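Local atomic coordinates of beta-N-acetylhexosaminidase (Microbacterium sp. HJ5, PDB entry 7BWG), a protein that probably hydrolyses terminal non-reducing N-acetyl-D-hexosamine residues from N-acetyl-beta-D-hexosaminides, as a member of glycoside hydrolase family 20. Residues A54-L58 against V112-G116; T200-G204 against P276-I280; P395-I399 against W415-T420; A469-E473 against F491-V495. All coordinates share one frame. Residues are numbered along the deposited sequence.

Contact 1 (A54-L58 against V112-G116)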
loop_
_atom_site.group_PDB
_atom_site.type_symbol
_atom_site.label_atom_id
_atom_site.label_comp_id
_atom_site.label_asym_id
_atom_site.label_seq_id
_atom_site.Cartn_x
_atom_site.Cartn_y
_atom_site.Cartn_z
ATOM N N ALA A 54 -20.009 -1.436 -20.868
ATOM C CA ALA A 54 -20.558 -2.518 -20.058
ATOM C C ALA A 54 -21.943 -2.927 -20.542
ATOM O O ALA A 54 -22.321 -4.096 -20.420
ATOM C CB ALA A 54 -20.607 -2.102 -18.588
ATOM N N LEU A 55 -22.708 -1.982 -21.093
ATOM C CA LEU A 55 -24.013 -2.310 -21.653
ATOM C C LEU A 55 -23.880 -2.947 -23.031
ATOM O O LEU A 55 -24.659 -3.842 -23.381
ATOM C CB LEU A 55 -24.883 -1.053 -21.724
ATOM C CG LEU A 55 -26.298 -1.198 -22.286
ATOM C CD1 LEU A 55 -27.146 -2.082 -21.389
ATOM C CD2 LEU A 55 -26.942 0.169 -22.453
ATOM N N SER A 56 -22.902 -2.501 -23.823
ATOM C CA SER A 56 -22.695 -3.083 -25.145
ATOM C C SER A 56 -22.241 -4.534 -25.043
ATOM O O SER A 56 -22.705 -5.390 -25.804
ATOM C CB SER A 56 -21.680 -2.254 -25.930
ATOM O OG SER A 56 -22.023 -0.880 -25.913
ATOM N N ALA A 57 -21.332 -4.828 -24.110
ATOM C CA ALA A 57 -20.928 -6.211 -23.885
ATOM C C ALA A 57 -22.074 -7.042 -23.327
ATOM O O ALA A 57 -22.132 -8.254 -23.562
ATOM C CB ALA A 57 -19.725 -6.264 -22.943
ATOM N N LEU A 58 -22.990 -6.412 -22.586
ATOM C CA LEU A 58 -24.195 -7.100 -22.145
ATOM C C LEU A 58 -25.093 -7.480 -23.311
ATOM O O LEU A 58 -25.946 -8.360 -23.162
ATOM C CB LEU A 58 -24.968 -6.232 -21.152
ATOM C CG LEU A 58 -24.753 -6.573 -19.677
ATOM C CD1 LEU A 58 -25.177 -5.416 -18.790
ATOM C CD2 LEU A 58 -25.505 -7.842 -19.306
ATOM N N VAL A 112 -27.073 -0.667 -15.002
ATOM C CA VAL A 112 -26.757 -1.266 -16.293
ATOM C C VAL A 112 -26.838 -2.785 -16.207
ATOM O O VAL A 112 -27.133 -3.455 -17.204
ATOM C CB VAL A 112 -25.376 -0.781 -16.779
ATOM C CG1 VAL A 112 -24.371 -1.926 -16.834
ATOM C CG2 VAL A 112 -25.501 -0.109 -18.137
ATOM N N GLN A 113 -26.601 -3.351 -15.020
ATOM C CA GLN A 113 -26.739 -4.794 -14.850
ATOM C C GLN A 113 -28.205 -5.210 -14.858
ATOM O O GLN A 113 -28.549 -6.277 -15.380
ATOM C CB GLN A 113 -26.062 -5.241 -13.555
ATOM C CG GLN A 113 -24.542 -5.215 -13.598
ATOM C CD GLN A 113 -23.972 -5.999 -14.763
ATOM O OE1 GLN A 113 -24.504 -7.041 -15.148
ATOM N NE2 GLN A 113 -22.881 -5.500 -15.335
ATOM N N THR A 114 -29.080 -4.383 -14.283
ATOM C CA THR A 114 -30.507 -4.690 -14.295
ATOM C C THR A 114 -31.078 -4.642 -15.705
ATOM O O THR A 114 -32.035 -5.363 -16.009
ATOM C CB THR A 114 -31.261 -3.722 -13.383
ATOM O OG1 THR A 114 -30.494 -3.486 -12.196
ATOM C CG2 THR A 114 -32.612 -4.295 -12.993
ATOM N N LEU A 115 -30.506 -3.804 -16.575
ATOM C CA LEU A 115 -30.957 -3.750 -17.962
ATOM C C LEU A 115 -30.776 -5.098 -18.648
ATOM O O LEU A 115 -31.665 -5.557 -19.375
ATOM C CB LEU A 115 -30.200 -2.650 -18.711
ATOM C CG LEU A 115 -30.803 -2.026 -19.977
ATOM C CD1 LEU A 115 -30.837 -2.997 -21.154
ATOM C CD2 LEU A 115 -32.192 -1.481 -19.693
ATOM N N GLY A 116 -29.631 -5.749 -18.427
ATOM C CA GLY A 116 -29.402 -7.049 -19.036
ATOM C C GLY A 116 -30.427 -8.082 -18.612
ATOM O O GLY A 116 -30.945 -8.835 -19.440
#

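Contact 2 (T200-G204 against P276-I280)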
loop_
_atom_site.group_PDB
_atom_site.type_symbol
_atom_site.label_atom_id
_atom_site.label_comp_id
_atom_site.label_asym_id
_atom_site.label_seq_id
_atom_site.Cartn_x
_atom_site.Cartn_y
_atom_site.Cartn_z
ATOM N N THR A 200 2.342 -26.957 -4.952
ATOM C CA THR A 200 1.342 -28.012 -4.899
ATOM C C THR A 200 -0.071 -27.436 -4.869
ATOM O O THR A 200 -0.285 -26.223 -4.783
ATOM C CB THR A 200 1.582 -28.908 -3.683
ATOM O OG1 THR A 200 1.397 -28.150 -2.480
ATOM C CG2 THR A 200 2.994 -29.462 -3.709
ATOM N N ALA A 201 -1.038 -28.343 -4.979
ATOM C CA ALA A 201 -2.446 -28.076 -4.722
ATOM C C ALA A 201 -3.039 -29.350 -4.134
ATOM O O ALA A 201 -2.361 -30.375 -4.026
ATOM C CB ALA A 201 -3.175 -27.634 -5.996
ATOM N N VAL A 202 -4.313 -29.291 -3.750
ATOM C CA VAL A 202 -4.941 -30.458 -3.144
ATOM C C VAL A 202 -5.087 -31.559 -4.188
ATOM O O VAL A 202 -5.384 -31.298 -5.363
ATOM C CB VAL A 202 -6.290 -30.078 -2.505
ATOM C CG1 VAL A 202 -7.343 -29.796 -3.559
ATOM C CG2 VAL A 202 -6.754 -31.170 -1.561
ATOM N N GLY A 203 -4.828 -32.798 -3.772
ATOM C CA GLY A 203 -4.926 -33.931 -4.671
ATOM C C GLY A 203 -3.839 -34.027 -5.718
ATOM O O GLY A 203 -4.055 -34.644 -6.763
ATOM N N GLY A 204 -2.670 -33.438 -5.471
ATOM C CA GLY A 204 -1.591 -33.493 -6.439
ATOM C C GLY A 204 -1.850 -32.718 -7.712
ATOM O O GLY A 204 -1.372 -33.112 -8.780
ATOM N N PRO A 276 4.573 -30.896 1.707
ATOM C CA PRO A 276 3.322 -30.355 1.145
ATOM C C PRO A 276 2.093 -31.229 1.344
ATOM O O PRO A 276 2.057 -32.385 0.910
ATOM C CB PRO A 276 3.656 -30.216 -0.344
ATOM C CG PRO A 276 5.107 -29.905 -0.358
ATOM C CD PRO A 276 5.725 -30.607 0.832
ATOM N N TYR A 277 1.077 -30.674 2.002
ATOM C CA TYR A 277 -0.142 -31.413 2.305
ATOM C C TYR A 277 -1.081 -31.375 1.105
ATOM O O TYR A 277 -1.471 -30.295 0.648
ATOM C CB TYR A 277 -0.827 -30.830 3.540
ATOM C CG TYR A 277 -2.025 -31.628 3.997
ATOM C CD1 TYR A 277 -1.940 -33.004 4.164
ATOM C CD2 TYR A 277 -3.241 -31.009 4.259
ATOM C CE1 TYR A 277 -3.030 -33.741 4.579
ATOM C CE2 TYR A 277 -4.337 -31.739 4.675
ATOM C CZ TYR A 277 -4.224 -33.104 4.835
ATOM O OH TYR A 277 -5.310 -33.841 5.248
ATOM N N LEU A 278 -1.446 -32.552 0.602
ATOM C CA LEU A 278 -2.348 -32.675 -0.534
ATOM C C LEU A 278 -3.743 -33.130 -0.126
ATOM O O LEU A 278 -4.539 -33.507 -0.990
ATOM C CB LEU A 278 -1.764 -33.640 -1.569
ATOM C CG LEU A 278 -0.322 -33.382 -2.018
ATOM C CD1 LEU A 278 0.028 -34.233 -3.230
ATOM C CD2 LEU A 278 -0.095 -31.908 -2.318
ATOM N N GLY A 279 -4.055 -33.105 1.171
ATOM C CA GLY A 279 -5.355 -33.499 1.664
ATOM C C GLY A 279 -6.274 -32.311 1.894
ATOM O O GLY A 279 -5.955 -31.162 1.580
ATOM N N ILE A 280 -7.440 -32.607 2.467
ATOM C CA ILE A 280 -8.490 -31.617 2.665
ATOM C C ILE A 280 -8.813 -31.379 4.132
ATOM O O ILE A 280 -9.650 -30.522 4.436
ATOM C CB ILE A 280 -9.773 -32.000 1.898
ATOM C CG1 ILE A 280 -10.494 -33.149 2.605
ATOM C CG2 ILE A 280 -9.449 -32.387 0.466
ATOM C CD1 ILE A 280 -11.820 -33.514 1.975
#

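Contact 3 (P395-I399 against W415-T420)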
loop_
_atom_site.group_PDB
_atom_site.type_symbol
_atom_site.label_atom_id
_atom_site.label_comp_id
_atom_site.label_asym_id
_atom_site.label_seq_id
_atom_site.Cartn_x
_atom_site.Cartn_y
_atom_site.Cartn_z
ATOM N N PRO A 395 -23.313 -17.819 6.428
ATOM C CA PRO A 395 -23.703 -19.078 7.080
ATOM C C PRO A 395 -23.326 -20.286 6.234
ATOM O O PRO A 395 -23.619 -20.345 5.037
ATOM C CB PRO A 395 -25.224 -18.944 7.236
ATOM C CG PRO A 395 -25.519 -17.486 7.029
ATOM C CD PRO A 395 -24.479 -16.992 6.081
ATOM N N ALA A 396 -22.662 -21.253 6.873
ATOM C CA ALA A 396 -22.187 -22.434 6.158
ATOM C C ALA A 396 -23.346 -23.214 5.552
ATOM O O ALA A 396 -23.321 -23.569 4.369
ATOM C CB ALA A 396 -21.375 -23.327 7.096
ATOM N N ASP A 397 -24.373 -23.495 6.356
ATOM C CA ASP A 397 -25.526 -24.229 5.850
ATOM C C ASP A 397 -26.269 -23.454 4.770
ATOM O O ASP A 397 -26.921 -24.068 3.919
ATOM C CB ASP A 397 -26.477 -24.572 6.999
ATOM C CG ASP A 397 -26.991 -23.339 7.717
ATOM O OD1 ASP A 397 -26.361 -22.269 7.588
ATOM O OD2 ASP A 397 -28.029 -23.438 8.406
ATOM N N ALA A 398 -26.169 -22.125 4.770
ATOM C CA ALA A 398 -26.899 -21.291 3.822
ATOM C C ALA A 398 -26.064 -20.934 2.596
ATOM O O ALA A 398 -26.373 -21.366 1.483
ATOM C CB ALA A 398 -27.389 -20.014 4.516
ATOM N N ILE A 399 -24.992 -20.165 2.784
ATOM C CA ILE A 399 -24.362 -19.446 1.683
ATOM C C ILE A 399 -23.043 -20.060 1.240
ATOM O O ILE A 399 -22.446 -19.573 0.266
ATOM C CB ILE A 399 -24.182 -17.957 2.038
ATOM C CG1 ILE A 399 -24.391 -17.105 0.788
ATOM C CG2 ILE A 399 -22.832 -17.713 2.686
ATOM C CD1 ILE A 399 -25.790 -17.253 0.226
ATOM N N TRP A 415 -20.326 -30.947 5.004
ATOM C CA TRP A 415 -19.990 -30.983 6.422
ATOM C C TRP A 415 -20.876 -30.093 7.281
ATOM O O TRP A 415 -20.822 -30.212 8.509
ATOM C CB TRP A 415 -18.524 -30.595 6.627
ATOM C CG TRP A 415 -18.186 -29.201 6.186
ATOM C CD1 TRP A 415 -17.594 -28.836 5.012
ATOM C CD2 TRP A 415 -18.402 -27.987 6.919
ATOM N NE1 TRP A 415 -17.435 -27.473 4.965
ATOM C CE2 TRP A 415 -17.923 -26.929 6.123
ATOM C CE3 TRP A 415 -18.955 -27.692 8.170
ATOM C CZ2 TRP A 415 -17.981 -25.602 6.536
ATOM C CZ3 TRP A 415 -19.015 -26.373 8.575
ATOM C CH2 TRP A 415 -18.531 -25.345 7.762
ATOM N N ALA A 416 -21.666 -29.200 6.684
ATOM C CA ALA A 416 -22.549 -28.338 7.462
ATOM C C ALA A 416 -23.614 -29.170 8.164
ATOM O O ALA A 416 -23.371 -29.732 9.236
ATOM C CB ALA A 416 -23.197 -27.279 6.568
ATOM N N ASN A 417 -24.800 -29.248 7.571
ATOM C CA ASN A 417 -25.849 -30.164 8.004
ATOM C C ASN A 417 -26.402 -30.904 6.796
ATOM O O ASN A 417 -27.612 -31.006 6.584
ATOM C CB ASN A 417 -26.954 -29.428 8.758
ATOM C CG ASN A 417 -26.430 -28.641 9.942
ATOM O OD1 ASN A 417 -25.718 -29.176 10.792
ATOM N ND2 ASN A 417 -26.781 -27.362 10.006
ATOM N N GLY A 418 -25.494 -31.431 5.979
ATOM C CA GLY A 418 -25.854 -32.082 4.745
ATOM C C GLY A 418 -25.647 -31.173 3.553
ATOM O O GLY A 418 -25.105 -30.069 3.670
ATOM N N PRO A 419 -26.059 -31.629 2.372
ATOM C CA PRO A 419 -26.021 -30.759 1.194
ATOM C C PRO A 419 -26.953 -29.567 1.363
ATOM O O PRO A 419 -27.888 -29.579 2.166
ATOM C CB PRO A 419 -26.488 -31.677 0.057
ATOM C CG PRO A 419 -26.237 -33.063 0.554
ATOM C CD PRO A 419 -26.454 -33.007 2.035
ATOM N N THR A 420 -26.679 -28.520 0.588
ATOM C CA THR A 420 -27.420 -27.263 0.664
ATOM C C THR A 420 -28.268 -27.112 -0.593
ATOM O O THR A 420 -27.731 -26.977 -1.698
ATOM C CB THR A 420 -26.471 -26.077 0.825
ATOM O OG1 THR A 420 -25.821 -26.149 2.099
ATOM C CG2 THR A 420 -27.236 -24.765 0.723
#

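Contact 4 (A469-E473 against F491-V495)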
loop_
_atom_site.group_PDB
_atom_site.type_symbol
_atom_site.label_atom_id
_atom_site.label_comp_id
_atom_site.label_asym_id
_atom_site.label_seq_id
_atom_site.Cartn_x
_atom_site.Cartn_y
_atom_site.Cartn_z
ATOM N N ALA A 469 -27.061 -16.251 -6.296
ATOM C CA ALA A 469 -28.147 -15.282 -6.374
ATOM C C ALA A 469 -28.809 -15.104 -5.015
ATOM O O ALA A 469 -29.210 -13.991 -4.651
ATOM C CB ALA A 469 -29.168 -15.721 -7.422
ATOM N N ALA A 470 -28.926 -16.191 -4.248
ATOM C CA ALA A 470 -29.421 -16.076 -2.881
ATOM C C ALA A 470 -28.474 -15.255 -2.017
ATOM O O ALA A 470 -28.902 -14.658 -1.023
ATOM C CB ALA A 470 -29.629 -17.466 -2.276
ATOM N N ALA A 471 -27.187 -15.216 -2.374
ATOM C CA ALA A 471 -26.251 -14.336 -1.683
ATOM C C ALA A 471 -26.514 -12.881 -2.036
ATOM O O ALA A 471 -26.666 -12.033 -1.149
ATOM C CB ALA A 471 -24.813 -14.719 -2.031
ATOM N N ALA A 472 -26.569 -12.575 -3.335
ATOM C CA ALA A 472 -26.854 -11.213 -3.768
ATOM C C ALA A 472 -28.224 -10.751 -3.293
ATOM O O ALA A 472 -28.407 -9.568 -2.985
ATOM C CB ALA A 472 -26.755 -11.124 -5.289
ATOM N N GLU A 473 -29.193 -11.666 -3.222
ATOM C CA GLU A 473 -30.508 -11.314 -2.698
ATOM C C GLU A 473 -30.417 -10.902 -1.234
ATOM O O GLU A 473 -30.948 -9.860 -0.835
ATOM C CB GLU A 473 -31.472 -12.488 -2.867
ATOM C CG GLU A 473 -32.111 -12.573 -4.240
ATOM C CD GLU A 473 -33.500 -11.972 -4.273
ATOM O OE1 GLU A 473 -33.798 -11.218 -5.221
ATOM O OE2 GLU A 473 -34.293 -12.254 -3.349
ATOM N N PHE A 491 -38.392 -15.758 -5.583
ATOM C CA PHE A 491 -36.998 -15.964 -5.963
ATOM C C PHE A 491 -36.875 -17.100 -6.970
ATOM O O PHE A 491 -36.267 -16.937 -8.033
ATOM C CB PHE A 491 -36.147 -16.242 -4.722
ATOM C CG PHE A 491 -34.709 -16.564 -5.029
ATOM C CD1 PHE A 491 -33.785 -15.551 -5.224
ATOM C CD2 PHE A 491 -34.279 -17.879 -5.119
ATOM C CE1 PHE A 491 -32.462 -15.843 -5.506
ATOM C CE2 PHE A 491 -32.958 -18.176 -5.401
ATOM C CZ PHE A 491 -32.049 -17.157 -5.594
ATOM N N ARG A 492 -37.472 -18.255 -6.660
ATOM C CA ARG A 492 -37.417 -19.400 -7.563
ATOM C C ARG A 492 -38.003 -19.091 -8.935
ATOM O O ARG A 492 -37.704 -19.804 -9.897
ATOM C CB ARG A 492 -38.148 -20.593 -6.946
ATOM N N ALA A 493 -38.831 -18.055 -9.050
ATOM C CA ALA A 493 -39.360 -17.672 -10.352
ATOM C C ALA A 493 -38.439 -16.704 -11.083
ATOM O O ALA A 493 -38.267 -16.814 -12.301
ATOM C CB ALA A 493 -40.751 -17.051 -10.197
ATOM N N ARG A 494 -37.831 -15.765 -10.357
ATOM C CA ARG A 494 -37.020 -14.734 -10.994
ATOM C C ARG A 494 -35.651 -15.261 -11.411
ATOM O O ARG A 494 -35.185 -14.969 -12.518
ATOM C CB ARG A 494 -36.872 -13.536 -10.055
ATOM C CG ARG A 494 -38.194 -12.892 -9.667
ATOM C CD ARG A 494 -37.986 -11.641 -8.829
ATOM N NE ARG A 494 -37.806 -11.949 -7.413
ATOM C CZ ARG A 494 -36.640 -11.901 -6.778
ATOM N NH1 ARG A 494 -35.539 -11.551 -7.431
ATOM N NH2 ARG A 494 -36.573 -12.198 -5.488
ATOM N N VAL A 495 -34.990 -16.034 -10.544
ATOM C CA VAL A 495 -33.693 -16.590 -10.907
ATOM C C VAL A 495 -33.841 -17.696 -11.948
ATOM O O VAL A 495 -32.887 -17.988 -12.679
ATOM C CB VAL A 495 -32.947 -17.069 -9.641
ATOM C CG1 VAL A 495 -33.676 -18.210 -8.970
ATOM C CG2 VAL A 495 -31.521 -17.470 -9.967
#

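Contact 1 (A54-L58 against V112-G116)
Leu58 pushes its isobutyl group across to helix 112-116, where CD1 lies 4.1 Å from CG1 of Val112 and 3.2 Å from the carbonyl O of the same residue, while CD2 rests 4.0 Å from CA of Gly116. Its 74 Å² of covered surface is the largest share of any residue in the contact. Gly116 makes this fit possible: a beta carbon modelled there would come within 2.6 Å of Leu58 CD2, a clash. One turn earlier, Leu55 CB packs 3.8 Å from Val112 CG2, and Leu55 CD1 reaches Leu115 CD1, also at 3.8 Å. Ala54 CB adds a looser apolar touch, 4.2 Å from Val112 CG1. Val112 thus meets Ala54, Leu55 and Leu58, more residues of the facing segment than any other in 112-116. Gln113 starts out directed away, yet its side chain folds back until OE1 is 4.0 Å from Leu58 CD1. The axes of the two short segments run nearly parallel, 14° apart and 9.6 Å at closest approach, and the CA pairs Leu55-Val112 and Leu58-Gly116 are both 6.1 Å apart. Leu55 and Val112 also touch Leu78 of strand 76-80. Two helices side by side against a largely antiparallel sheet fit the alpha/beta domain that precedes the catalytic barrel in family 20 hexosaminidases.

Contact 2 (T200-G204 against P276-I280)
This is a loop-to-loop contact at the periphery of the catalytic domain, joining the segment between helices 192-196 and 212-224 to the one between helices 242-245 and 292-308. Neither segment contains regular helix or strand. A single backbone hydrogen bond links them, from Gly203 N to Leu278 O (2.9 Å, N-H...O angle 163°), and its donor sits within the type II beta turn from Ala201 to Gly204. The turn's own Gly204 N to Ala201 O bond is weak, at 3.4 Å. Gly203 and Gly204 both have positive phi, 72° and 68°, values that favour glycine. Leu278 has the largest covered area of any residue here, 94 Å²: its CD2 lies 3.7 Å from Thr200 CB and 3.2 Å from Ala201 O, and its CD1 is 3.6 Å from Gly204 N. At one end Thr200 CG2 meets Pro276 CB at 3.5 Å; at the other Val202 CG2 packs 3.6 Å from Ile280 CG2. Gln181 bridges the neighbourhood, its side-chain NE2 bonding Gly279 O and its carbonyl making a weak bond with Thr200 OG1. A beta turn against an irregular loop here pairs neighbouring beta-to-alpha loops of the TIM barrel, those following parallel strands 172-179 and 228-233.

Contact 3 (P395-I399 against W415-T420)
The backbones come closest at Asp397 and Ala416, whose CA atoms are 5.3 Å apart. Segment 395-399 forms a short, weakly bonded helical turn, in which Ile399 N bonds Pro395 O at 2.6 Å, whereas 415-420 is an irregular loop. At Gly418, phi of 101° and psi of -174° would jam a beta carbon against the preceding carbonyl oxygen, so this bend calls for glycine. Thr420 OG1 donates a hydrogen bond to Asp397 O at 3.0 Å, and its CG2 lies 3.6 Å from Ala398 O. The apolar part is slight: Ala396 CB meets the Trp415 ring at CH2, 3.6 Å away, and Ala416 CB lies 3.9 Å from Asp397 CA. The Asp397 carboxylate turns to another partner, since OD1 accepts a hydrogen bond from Tyr370 N. The helical turn follows barrel strand 391-393 almost directly, with Ile399 packing on Ala447 and Pro448 of strand 442-449, while Asp397, Asn417 and Thr420 touch helix 422-426. Both segments lie in the beta-to-alpha TIM-barrel connection between these adjacent parallel strands.

Contact 4 (A469-E473 against F491-V495)
Phe491 occupies the apolar centre, inserting its ring between the helices so that CZ lies 3.7 Å from Ala469 CB and 4.1 Å from Ala470 CB. Both Ala469 CB and Glu473 CG approach the ring at its edge, near the plane, the latter 3.5 Å from Phe491 CE1. Val495 CG2 extends the patch, 3.9 Å from Ala469 CB. The segment axes, 11.7 Å apart and crossing at 115°, leave a gap the ring spans to reach the small alanines. Tyr426 of helix 422-426 stacks on Phe491. Outward from there, Glu473 forms a salt bridge with Arg494: OE1 receives NH1 at 2.8 Å and NH2 at 3.0 Å, and OE2 receives NH2 at 3.1 Å. The same carboxylate bonds Tyr426 OH and Ala25 N, while Arg494 NH2 also bonds Leu485 O. All six touching residues are buried, so the two charges are compensated away from solvent by each other and by these further polar partners, and charge pairing complements the apolar packing in joining helix 467-475 to helix 488-497.

From the N terminus, contact 1 closes first, spanning 53 residues and joining two helices of the domain that precedes the barrel. Contact 2 follows, bringing together two peripheral loops of the catalytic domain across 71 intervening residues. Contact 3 closes a 15-residue excursion after barrel strand 391-393, and contact 4 closes 17 residues, tying helix 467-475, which follows the last barrel strand 442-449, to helix 488-497 near the C-terminal end. All four are in series, so none nests in or crosses another. Contacts 1 and 2 lie on opposite sides of the chain's centre. Only contacts 3 and 4 touch, through Ile399 CD1 and Ala471 CA at 3.5 Å. Contact 4 lies between contacts 1 and 3.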